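Long-range contacts in response regulator (Xanthomonas campestris pv. campestris, PDB 3QYY), which probably makes the second messenger cyclic di-GMP as a diguanylate cyclase, its GGDEF domain, described here, holding that product at the active site: residues L48-L53 with L126-G131; V44-D49 with E104-L109. One frame throughout, in Å; residues are numbered along the deposited sequence.

Both contacts belong to the GGDEF domain and start from the central strand, 44-50, sharing Leu-48 and Asp-49; their centres lie about 12 Å apart. Contact 1 pairs the end of this strand and the loop after it with the start of strand 128-134, its antiparallel neighbour, and the residues just before it. Contact 2 lays helix 102-116 against one face of the strand nearer its start. Along the chain the strand comes first, then the helix, then strand 128-134, and a probable backbone bond from Val-47 N to Gly-131 O carries the pairing of contact 1 into the range of contact 2. The strand runs from the hydrophobic core to the magnesium at the active site.

Contact 1: L48-L53 with L126-G131. With MG (magnesium ion), chain I; C2E (9,9'-[(2R,3R,3aS,5S,7aR,9R,10R,10aS,12S,14aR)-3,5,10,12-tetrahydroxy-5,12-dioxidooctahydro-2H,7H-difuro[3,2-d:3',2'-j][1,3,7,9,2,8]tetraoxadiphosphacyclododecine-2,9-diyl]bis(2-amino-1,9-dihydro-6H-purin-6-one)), chain F.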
ATOM      1  N   LEU B  48       0.172   3.230 -11.392  1.00 15.25           N
ATOM      2  CA  LEU B  48       0.324   4.473 -10.644  1.00 16.46           C
ATOM      3  C   LEU B  48       0.035   4.305  -9.155  1.00 17.28           C
ATOM      4  O   LEU B  48      -0.861   3.559  -8.767  1.00 16.03           O
ATOM      5  CB  LEU B  48      -0.629   5.538 -11.197  1.00 19.86           C
ATOM      6  CG  LEU B  48      -0.820   5.641 -12.714  1.00 22.28           C
ATOM      7  CD1 LEU B  48      -1.745   6.810 -13.013  1.00 25.44           C
ATOM      8  CD2 LEU B  48       0.506   5.834 -13.406  1.00 25.23           C
ATOM      9  N   ASP B  49       0.792   5.015  -8.328  1.00 16.71           N
ATOM     10  CA  ASP B  49       0.596   4.973  -6.881  1.00 17.24           C
ATOM     11  C   ASP B  49       0.748   6.398  -6.363  1.00 17.09           C
ATOM     12  O   ASP B  49       1.757   7.055  -6.624  1.00 17.05           O
ATOM     13  CB  ASP B  49       1.640   4.065  -6.217  1.00 16.17           C
ATOM     14  CG  ASP B  49       1.412   3.910  -4.723  1.00 18.59           C
ATOM     15  OD1 ASP B  49       2.407   3.906  -3.966  1.00 19.90           O
ATOM     16  OD2 ASP B  49       0.240   3.778  -4.307  1.00 14.87           O
ATOM     17  N   MET B  50      -0.259   6.885  -5.643  1.00 17.03           N
ATOM     18  CA  MET B  50      -0.205   8.238  -5.107  1.00 18.31           C
ATOM     19  C   MET B  50       0.865   8.355  -4.025  1.00 18.94           C
ATOM     20  O   MET B  50       1.164   7.386  -3.320  1.00 16.93           O
ATOM     21  CB  MET B  50      -1.569   8.649  -4.541  1.00 19.75           C
ATOM     22  CG  MET B  50      -2.652   8.805  -5.598  1.00 22.27           C
ATOM     23  SD  MET B  50      -4.085   9.693  -4.971  1.00 27.28           S
ATOM     24  CE  MET B  50      -3.476  11.390  -5.028  1.00 27.13           C
ATOM     25  N   ASP B  51       1.432   9.552  -3.905  1.00 18.52           N
ATOM     26  CA  ASP B  51       2.488   9.838  -2.931  1.00 20.76           C
ATOM     27  C   ASP B  51       2.004  10.642  -1.722  1.00 21.64           C
ATOM     28  O   ASP B  51       2.557  10.512  -0.630  1.00 23.08           O
ATOM     29  CB  ASP B  51       3.605  10.675  -3.575  1.00 21.66           C
ATOM     30  CG  ASP B  51       4.348   9.948  -4.678  1.00 24.10           C
ATOM     31  OD1 ASP B  51       5.056  10.641  -5.446  1.00 24.23           O
ATOM     32  OD2 ASP B  51       4.247   8.706  -4.774  1.00 22.90           O
ATOM     33  N   ASN B  52       0.974  11.463  -1.912  1.00 21.56           N
ATOM     34  CA  ASN B  52       0.524  12.349  -0.833  1.00 22.64           C
ATOM     35  C   ASN B  52      -0.950  12.378  -0.451  1.00 22.66           C
ATOM     36  O   ASN B  52      -1.455  13.425  -0.045  1.00 23.34           O
ATOM     37  CB  ASN B  52       0.948  13.774  -1.186  1.00 22.79           C
ATOM     38  CG  ASN B  52       0.190  14.319  -2.389  1.00 25.12           C
ATOM     39  OD1 ASN B  52      -0.223  13.562  -3.275  1.00 22.98           O
ATOM     40  ND2 ASN B  52       0.010  15.637  -2.431  1.00 24.26           N
ATOM     41  N   LEU B  53      -1.648  11.255  -0.556  1.00 21.84           N
ATOM     42  CA  LEU B  53      -3.062  11.252  -0.203  1.00 20.74           C
ATOM     43  C   LEU B  53      -3.320  11.277   1.302  1.00 21.39           C
ATOM     44  O   LEU B  53      -4.259  11.923   1.763  1.00 20.85           O
ATOM     45  CB  LEU B  53      -3.763  10.037  -0.811  1.00 17.79           C
ATOM     46  CG  LEU B  53      -5.277   9.986  -0.571  1.00 19.56           C
ATOM     47  CD1 LEU B  53      -5.922  11.282  -1.075  1.00 16.72           C
ATOM     48  CD2 LEU B  53      -5.871   8.781  -1.285  1.00 18.55           C
ATOM     49  N   LEU B 126      -1.950  16.774  -6.516  1.00 37.15           N
ATOM     50  CA  LEU B 126      -1.675  15.348  -6.411  1.00 34.01           C
ATOM     51  C   LEU B 126      -0.267  15.008  -6.877  1.00 32.08           C
ATOM     52  O   LEU B 126       0.186  15.480  -7.922  1.00 31.45           O
ATOM     53  CB  LEU B 126      -2.682  14.539  -7.235  1.00 35.55           C
ATOM     54  CG  LEU B 126      -4.151  14.490  -6.800  1.00 37.77           C
ATOM     55  CD1 LEU B 126      -4.813  15.845  -7.007  1.00 39.93           C
ATOM     56  CD2 LEU B 126      -4.872  13.426  -7.613  1.00 37.66           C
ATOM     57  N   HIS B 127       0.420  14.187  -6.089  1.00 30.00           N
ATOM     58  CA  HIS B 127       1.769  13.737  -6.405  1.00 27.73           C
ATOM     59  C   HIS B 127       1.652  12.247  -6.698  1.00 25.81           C
ATOM     60  O   HIS B 127       1.083  11.495  -5.903  1.00 24.04           O
ATOM     61  CB  HIS B 127       2.699  13.994  -5.221  1.00 30.69           C
ATOM     62  CG  HIS B 127       2.826  15.445  -4.866  1.00 33.48           C
ATOM     63  ND1 HIS B 127       3.457  15.881  -3.720  1.00 35.84           N
ATOM     64  CD2 HIS B 127       2.403  16.559  -5.509  1.00 34.01           C
ATOM     65  CE1 HIS B 127       3.416  17.201  -3.672  1.00 35.34           C
ATOM     66  NE2 HIS B 127       2.781  17.637  -4.746  1.00 34.59           N
ATOM     67  N   VAL B 128       2.185  11.822  -7.839  1.00 23.26           N
ATOM     68  CA  VAL B 128       2.076  10.427  -8.250  1.00 22.05           C
ATOM     69  C   VAL B 128       3.362   9.787  -8.765  1.00 21.76           C
ATOM     70  O   VAL B 128       4.142  10.417  -9.482  1.00 22.36           O
ATOM     71  CB  VAL B 128       1.008  10.289  -9.365  1.00 20.85           C
ATOM     72  CG1 VAL B 128       0.899   8.838  -9.828  1.00 21.22           C
ATOM     73  CG2 VAL B 128      -0.330  10.802  -8.863  1.00 21.24           C
ATOM     74  N   SER B 129       3.563   8.524  -8.390  1.00 19.22           N
ATOM     75  CA  SER B 129       4.707   7.741  -8.841  1.00 17.92           C
ATOM     76  C   SER B 129       4.143   6.814  -9.911  1.00 19.04           C
ATOM     77  O   SER B 129       3.159   6.112  -9.669  1.00 18.70           O
ATOM     78  CB  SER B 129       5.288   6.912  -7.693  1.00 17.80           C
ATOM     79  OG  SER B 129       5.963   7.735  -6.759  1.00 14.77           O
ATOM     80  N   ALA B 130       4.755   6.806 -11.091  1.00 17.62           N
ATOM     81  CA  ALA B 130       4.259   5.973 -12.177  1.00 18.29           C
ATOM     82  C   ALA B 130       5.320   5.141 -12.883  1.00 18.81           C
ATOM     83  O   ALA B 130       6.487   5.533 -12.965  1.00 18.98           O
ATOM     84  CB  ALA B 130       3.532   6.847 -13.197  1.00 18.85           C
ATOM     85  N   GLY B 131       4.889   3.990 -13.390  1.00 18.09           N
ATOM     86  CA  GLY B 131       5.768   3.093 -14.118  1.00 18.51           C
ATOM     87  C   GLY B 131       5.048   2.582 -15.356  1.00 19.71           C
ATOM     88  O   GLY B 131       3.843   2.307 -15.312  1.00 19.34           O
TER
HETATM   89 MG    MG I 506      -0.388   3.356  -2.405  1.00 15.23          MG
HETATM   90  P1  C2E F 486      -3.898   4.293   5.348  1.00 16.03           P
HETATM   91  O2P C2E F 486      -5.399   4.230   5.485  1.00 16.35           O
HETATM   92  O1P C2E F 486      -3.147   4.569   6.616  1.00 15.04           O
HETATM   93  O5' C2E F 486      -3.326   2.945   4.768  1.00 14.85           O
HETATM   94  C5' C2E F 486      -1.906   2.805   4.556  1.00 14.51           C
HETATM   95  C4' C2E F 486      -1.678   1.424   3.961  1.00 13.29           C
HETATM   96  O4' C2E F 486      -2.236   0.351   4.691  1.00 13.45           O
HETATM   97  C3' C2E F 486      -2.263   1.304   2.559  1.00 14.61           C
HETATM   98  O3' C2E F 486      -1.385   1.878   1.576  1.00 14.67           O
HETATM   99  C2' C2E F 486      -2.467  -0.177   2.463  1.00 13.41           C
HETATM  100  O2' C2E F 486      -1.265  -0.769   1.946  1.00 14.33           O
HETATM  101  C1' C2E F 486      -2.768  -0.680   3.869  1.00 12.04           C
HETATM  102  N9  C2E F 486      -4.231  -0.757   4.076  1.00 14.38           N
HETATM  103  C8  C2E F 486      -4.981   0.034   4.879  1.00 15.54           C
HETATM  104  N7  C2E F 486      -6.282  -0.317   4.842  1.00 15.06           N
HETATM  105  C5  C2E F 486      -6.380  -1.351   4.010  1.00 15.94           C
HETATM  106  C6  C2E F 486      -7.477  -2.225   3.521  1.00 17.77           C
HETATM  107  O6  C2E F 486      -8.656  -2.047   3.918  1.00 18.74           O
HETATM  108  N1  C2E F 486      -7.172  -3.218   2.650  1.00 15.60           N
HETATM  109  C2  C2E F 486      -5.902  -3.439   2.209  1.00 15.69           C
HETATM  110  N2  C2E F 486      -5.664  -4.443   1.346  1.00 15.28           N
HETATM  111  N3  C2E F 486      -4.841  -2.666   2.621  1.00 14.50           N
HETATM  112  C4  C2E F 486      -5.026  -1.634   3.503  1.00 13.48           C
HETATM  113  P11 C2E F 486      -2.166   2.558   0.343  1.00 13.79           P
HETATM  114  O21 C2E F 486      -3.083   1.561  -0.280  1.00 12.88           O
HETATM  115  O11 C2E F 486      -1.085   3.026  -0.567  1.00 14.78           O
HETATM  116  O5A C2E F 486      -2.996   3.801   0.858  1.00 14.22           O
HETATM  117  C5A C2E F 486      -2.298   4.888   1.464  1.00 13.44           C
HETATM  118  C4A C2E F 486      -3.273   5.933   1.926  1.00 14.43           C
HETATM  119  O4A C2E F 486      -4.181   6.416   0.897  1.00 17.33           O
HETATM  120  C3A C2E F 486      -4.165   5.453   3.066  1.00 15.11           C
HETATM  121  O3A C2E F 486      -3.490   5.497   4.343  1.00 16.84           O
HETATM  122  C2A C2E F 486      -5.319   6.399   2.962  1.00 15.00           C
HETATM  123  O2A C2E F 486      -5.021   7.560   3.758  1.00 14.12           O
HETATM  124  C1A C2E F 486      -5.452   6.747   1.488  1.00 15.40           C
HETATM  125  N91 C2E F 486      -6.593   6.009   0.877  1.00 15.96           N
HETATM  126  C81 C2E F 486      -6.588   4.797   0.264  1.00 16.37           C
HETATM  127  N71 C2E F 486      -7.826   4.458  -0.169  1.00 15.71           N
HETATM  128  C51 C2E F 486      -8.653   5.462   0.165  1.00 16.84           C
HETATM  129  C61 C2E F 486     -10.102   5.780   0.019  1.00 17.56           C
HETATM  130  O61 C2E F 486     -10.897   4.997  -0.550  1.00 18.30           O
HETATM  131  N11 C2E F 486     -10.556   6.954   0.521  1.00 16.53           N
HETATM  132  C21 C2E F 486      -9.739   7.856   1.156  1.00 17.76           C
HETATM  133  N21 C2E F 486     -10.268   9.009   1.633  1.00 18.37           N
HETATM  134  N31 C2E F 486      -8.405   7.628   1.320  1.00 16.95           N
HETATM  135  C41 C2E F 486      -7.824   6.472   0.854  1.00 16.90           C
HETATM  136  O   HOH W   1       1.602   2.506  -1.830  1.00 15.71           O
HETATM  137  O   HOH W   2       0.379   5.282  -1.660  1.00 13.46           O
HETATM  138  O   HOH W   3      -0.863   1.534  -3.181  1.00 14.21           O
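Leu-48, Asp-49 and Met-50 pair antiparallel with Ala-130, Ser-129 and Val-128, and the central pair is hydrogen-bonded both ways, Asp-49 N to Ser-129 O and Ser-129 N to Asp-49 O. The packed side is apolar: Leu-48 CB meets Val-128 CG1 at 3.9 Å, and Met-50, its chain bent at chi3 (78°), sets CE against Leu-126 CD2 at 3.6 Å. Helix 62-77 covers Met-50 and Leu-126, while helix 102-116 covers Leu-48 and Val-128.

Past Met-50 the contact turns polar, and Asp-51, Asn-52 and His-127 are partly open to solvent. Asp-51 N donates to His-127 O (2.8 Å), and the buried Ser-129 OG donates to the syn lone pair of Asp-51 OD2 at 2.8 Å. The amide of Asn-52 lies flat on the His-127 ring, planes 3° apart, with Asn-52 ND2 3.6 Å above the ring centre. Asn-52 OD1 accepts His-127 N at 3.0 Å, the donor standing 43° out of the amide plane, and Asn-52 ND2 donates to Pro-125 O; bonds at both ends fix the rotation of the amide.

On the opposite face from Leu-48 and Met-50, Asp-49 OD2 binds magnesium at 2.0 Å, as do Asp-92, a phosphate oxygen of cyclic di-GMP and three waters, one of which donates to Met-50 O (2.8 Å). Lys-156 forms salt bridges with Asp-49 OD1 and Asp-51 OD2. It is thus a second-shell residue to Asp-49, one of the two aspartates on the magnesium, and Asp-51, itself held by Ser-129 OG and Arg-161 N, lies behind it.

Contact 2: V44-D49 with E104-L109; sequences VLFVLD and EATLKL. With MG (magnesium ion), chain I.
Ala-105 O, which takes the helical hydrogen bond of Leu-109 N at 3.0 Å, is also approached by the Phe-46 ring, whose CZ lies 3.9 Å from this oxygen. The rest of the contact is apolar, carried by Val-44, Phe-46 and Leu-48 of the strand and by Ala-105 and Leu-109 one turn apart on the helix. Phe-46 and Leu-109 reach toward each other tip to tip. Chi1 (-169°) puts Leu-109 CG anti to the backbone N, and chi2 then brings CD1 over the ring centre in a CH-pi contact, 3.9 Å from the centroid of Phe-46 and 12° off the normal. The other methyl, Leu-109 CD2, on the same face, lies beyond the rim near Phe-46 CD2 (3.5 Å) and CE2.

At the ring's edge, in its plane, sits Ala-105 CB, 4.0 Å from Phe-46 CZ, and Thr-106 N also lies near that plane. Ala-105 CB touches Val-44 CG2 as well, at 4.0 Å, bridging two strand residues. Leu-48 only grazes the helix: its CD2 is 4.5 Å from Leu-109 CD2.

Strand and helix segments run 31° from parallel, their axes 9.7 Å apart at closest. Strand 162-165 adds Leu-163 against Phe-46, Thr-106 and Leu-109, and Val-98 of strand 93-98 meets Ala-105. Helix 141-157 packs on the sheet's other face, against Leu-45 and Val-47, so that residues 44-48 of the strand lie between helix 102-116 and helix 141-157.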
ATOM      1  N   VAL B  44       0.062   0.156 -24.083  1.00 20.91           N
ATOM      2  CA  VAL B  44       0.986   0.581 -23.048  1.00 19.00           C
ATOM      3  C   VAL B  44       0.251   0.487 -21.714  1.00 18.95           C
ATOM      4  O   VAL B  44      -0.869   0.985 -21.580  1.00 19.09           O
ATOM      5  CB  VAL B  44       1.439   2.035 -23.269  1.00 20.20           C
ATOM      6  CG1 VAL B  44       2.488   2.414 -22.234  1.00 19.06           C
ATOM      7  CG2 VAL B  44       1.992   2.198 -24.687  1.00 20.96           C
ATOM      8  N   LEU B  45       0.875  -0.164 -20.737  1.00 17.75           N
ATOM      9  CA  LEU B  45       0.278  -0.311 -19.410  1.00 16.47           C
ATOM     10  C   LEU B  45       1.015   0.559 -18.408  1.00 17.38           C
ATOM     11  O   LEU B  45       2.249   0.560 -18.368  1.00 18.07           O
ATOM     12  CB  LEU B  45       0.345  -1.771 -18.949  1.00 16.91           C
ATOM     13  CG  LEU B  45      -0.155  -2.043 -17.524  1.00 16.44           C
ATOM     14  CD1 LEU B  45      -1.670  -1.833 -17.469  1.00 18.42           C
ATOM     15  CD2 LEU B  45       0.211  -3.466 -17.104  1.00 17.51           C
ATOM     16  N   PHE B  46       0.258   1.302 -17.603  1.00 16.99           N
ATOM     17  CA  PHE B  46       0.831   2.159 -16.573  1.00 16.22           C
ATOM     18  C   PHE B  46       0.343   1.720 -15.197  1.00 16.35           C
ATOM     19  O   PHE B  46      -0.823   1.363 -15.028  1.00 14.80           O
ATOM     20  CB  PHE B  46       0.409   3.622 -16.743  1.00 18.76           C
ATOM     21  CG  PHE B  46       0.856   4.252 -18.028  1.00 20.58           C
ATOM     22  CD1 PHE B  46       0.068   4.164 -19.171  1.00 21.99           C
ATOM     23  CD2 PHE B  46       2.053   4.957 -18.089  1.00 21.95           C
ATOM     24  CE1 PHE B  46       0.464   4.777 -20.359  1.00 22.85           C
ATOM     25  CE2 PHE B  46       2.461   5.575 -19.275  1.00 22.95           C
ATOM     26  CZ  PHE B  46       1.663   5.483 -20.410  1.00 24.72           C
ATOM     27  N   VAL B  47       1.243   1.742 -14.221  1.00 14.97           N
ATOM     28  CA  VAL B  47       0.892   1.416 -12.842  1.00 15.20           C
ATOM     29  C   VAL B  47       1.182   2.702 -12.082  1.00 15.69           C
ATOM     30  O   VAL B  47       2.305   3.215 -12.139  1.00 16.06           O
ATOM     31  CB  VAL B  47       1.756   0.268 -12.267  1.00 14.00           C
ATOM     32  CG1 VAL B  47       1.569   0.184 -10.739  1.00 13.51           C
ATOM     33  CG2 VAL B  47       1.351  -1.053 -12.904  1.00 14.99           C
ATOM     34  N   LEU B  48       0.172   3.230 -11.392  1.00 15.25           N
ATOM     35  CA  LEU B  48       0.324   4.473 -10.644  1.00 16.46           C
ATOM     36  C   LEU B  48       0.035   4.305  -9.155  1.00 17.28           C
ATOM     37  O   LEU B  48      -0.861   3.559  -8.767  1.00 16.03           O
ATOM     38  CB  LEU B  48      -0.629   5.538 -11.197  1.00 19.86           C
ATOM     39  CG  LEU B  48      -0.820   5.641 -12.714  1.00 22.28           C
ATOM     40  CD1 LEU B  48      -1.745   6.810 -13.013  1.00 25.44           C
ATOM     41  CD2 LEU B  48       0.506   5.834 -13.406  1.00 25.23           C
ATOM     42  N   ASP B  49       0.792   5.015  -8.328  1.00 16.71           N
ATOM     43  CA  ASP B  49       0.596   4.973  -6.881  1.00 17.24           C
ATOM     44  C   ASP B  49       0.748   6.398  -6.363  1.00 17.09           C
ATOM     45  O   ASP B  49       1.757   7.055  -6.624  1.00 17.05           O
ATOM     46  CB  ASP B  49       1.640   4.065  -6.217  1.00 16.17           C
ATOM     47  CG  ASP B  49       1.412   3.910  -4.723  1.00 18.59           C
ATOM     48  OD1 ASP B  49       2.407   3.906  -3.966  1.00 19.90           O
ATOM     49  OD2 ASP B  49       0.240   3.778  -4.307  1.00 14.87           O
ATOM     50  N   GLU B 104       3.015   8.707 -27.640  1.00 29.49           N
ATOM     51  CA  GLU B 104       1.729   9.367 -27.454  1.00 29.97           C
ATOM     52  C   GLU B 104       1.167   9.093 -26.061  1.00 28.49           C
ATOM     53  O   GLU B 104       0.777  10.013 -25.346  1.00 27.19           O
ATOM     54  CB  GLU B 104       0.739   8.887 -28.517  1.00 31.05           C
ATOM     55  CG  GLU B 104      -0.668   9.444 -28.357  1.00 36.02           C
ATOM     56  CD  GLU B 104      -1.611   8.971 -29.449  1.00 38.56           C
ATOM     57  OE1 GLU B 104      -2.825   9.248 -29.348  1.00 40.02           O
ATOM     58  OE2 GLU B 104      -1.137   8.325 -30.409  1.00 40.06           O
ATOM     59  N   ALA B 105       1.134   7.821 -25.681  1.00 27.96           N
ATOM     60  CA  ALA B 105       0.614   7.429 -24.377  1.00 28.17           C
ATOM     61  C   ALA B 105       1.362   8.109 -23.235  1.00 28.60           C
ATOM     62  O   ALA B 105       0.749   8.696 -22.342  1.00 28.66           O
ATOM     63  CB  ALA B 105       0.687   5.914 -24.224  1.00 26.88           C
ATOM     64  N   THR B 106       2.689   8.029 -23.268  1.00 28.76           N
ATOM     65  CA  THR B 106       3.524   8.620 -22.230  1.00 29.94           C
ATOM     66  C   THR B 106       3.404  10.137 -22.147  1.00 31.57           C
ATOM     67  O   THR B 106       3.348  10.701 -21.055  1.00 30.88           O
ATOM     68  CB  THR B 106       5.000   8.240 -22.438  1.00 30.55           C
ATOM     69  OG1 THR B 106       5.131   6.815 -22.364  1.00 31.86           O
ATOM     70  CG2 THR B 106       5.877   8.881 -21.370  1.00 32.78           C
ATOM     71  N   LEU B 107       3.363  10.800 -23.296  1.00 32.95           N
ATOM     72  CA  LEU B 107       3.244  12.253 -23.313  1.00 34.36           C
ATOM     73  C   LEU B 107       1.903  12.702 -22.751  1.00 34.25           C
ATOM     74  O   LEU B 107       1.818  13.710 -22.053  1.00 33.57           O
ATOM     75  CB  LEU B 107       3.422  12.786 -24.738  1.00 36.43           C
ATOM     76  CG  LEU B 107       4.863  13.075 -25.167  1.00 37.36           C
ATOM     77  CD1 LEU B 107       5.410  14.226 -24.337  1.00 38.36           C
ATOM     78  CD2 LEU B 107       5.733  11.834 -24.996  1.00 38.53           C
ATOM     79  N   LYS B 108       0.856  11.946 -23.059  1.00 34.35           N
ATOM     80  CA  LYS B 108      -0.480  12.265 -22.580  1.00 36.20           C
ATOM     81  C   LYS B 108      -0.548  12.077 -21.062  1.00 36.02           C
ATOM     82  O   LYS B 108      -1.163  12.874 -20.352  1.00 35.52           O
ATOM     83  CB  LYS B 108      -1.505  11.350 -23.253  1.00 37.66           C
ATOM     84  CG  LYS B 108      -2.941  11.809 -23.106  1.00 42.11           C
ATOM     85  CD  LYS B 108      -3.321  12.821 -24.176  1.00 44.78           C
ATOM     86  CE  LYS B 108      -3.325  12.179 -25.557  1.00 46.30           C
ATOM     87  NZ  LYS B 108      -3.786  13.122 -26.613  1.00 47.74           N
ATOM     88  N   LEU B 109       0.093  11.021 -20.570  1.00 35.66           N
ATOM     89  CA  LEU B 109       0.091  10.729 -19.141  1.00 35.72           C
ATOM     90  C   LEU B 109       0.822  11.799 -18.331  1.00 37.37           C
ATOM     91  O   LEU B 109       0.297  12.294 -17.332  1.00 37.58           O
ATOM     92  CB  LEU B 109       0.735   9.368 -18.875  1.00 34.50           C
ATOM     93  CG  LEU B 109       0.548   8.859 -17.444  1.00 32.57           C
ATOM     94  CD1 LEU B 109      -0.585   7.839 -17.416  1.00 30.51           C
ATOM     95  CD2 LEU B 109       1.839   8.235 -16.942  1.00 31.26           C
TER
HETATM   96 MG    MG I 506      -0.388   3.356  -2.405  1.00 15.23          MG
HETATM   97  O   HOH W   1       1.602   2.506  -1.830  1.00 15.71           O
HETATM   98  O   HOH W   3      -0.863   1.534  -3.181  1.00 14.21           O
HETATM   99  O   HOH W   2       0.379   5.282  -1.660  1.00 13.46           O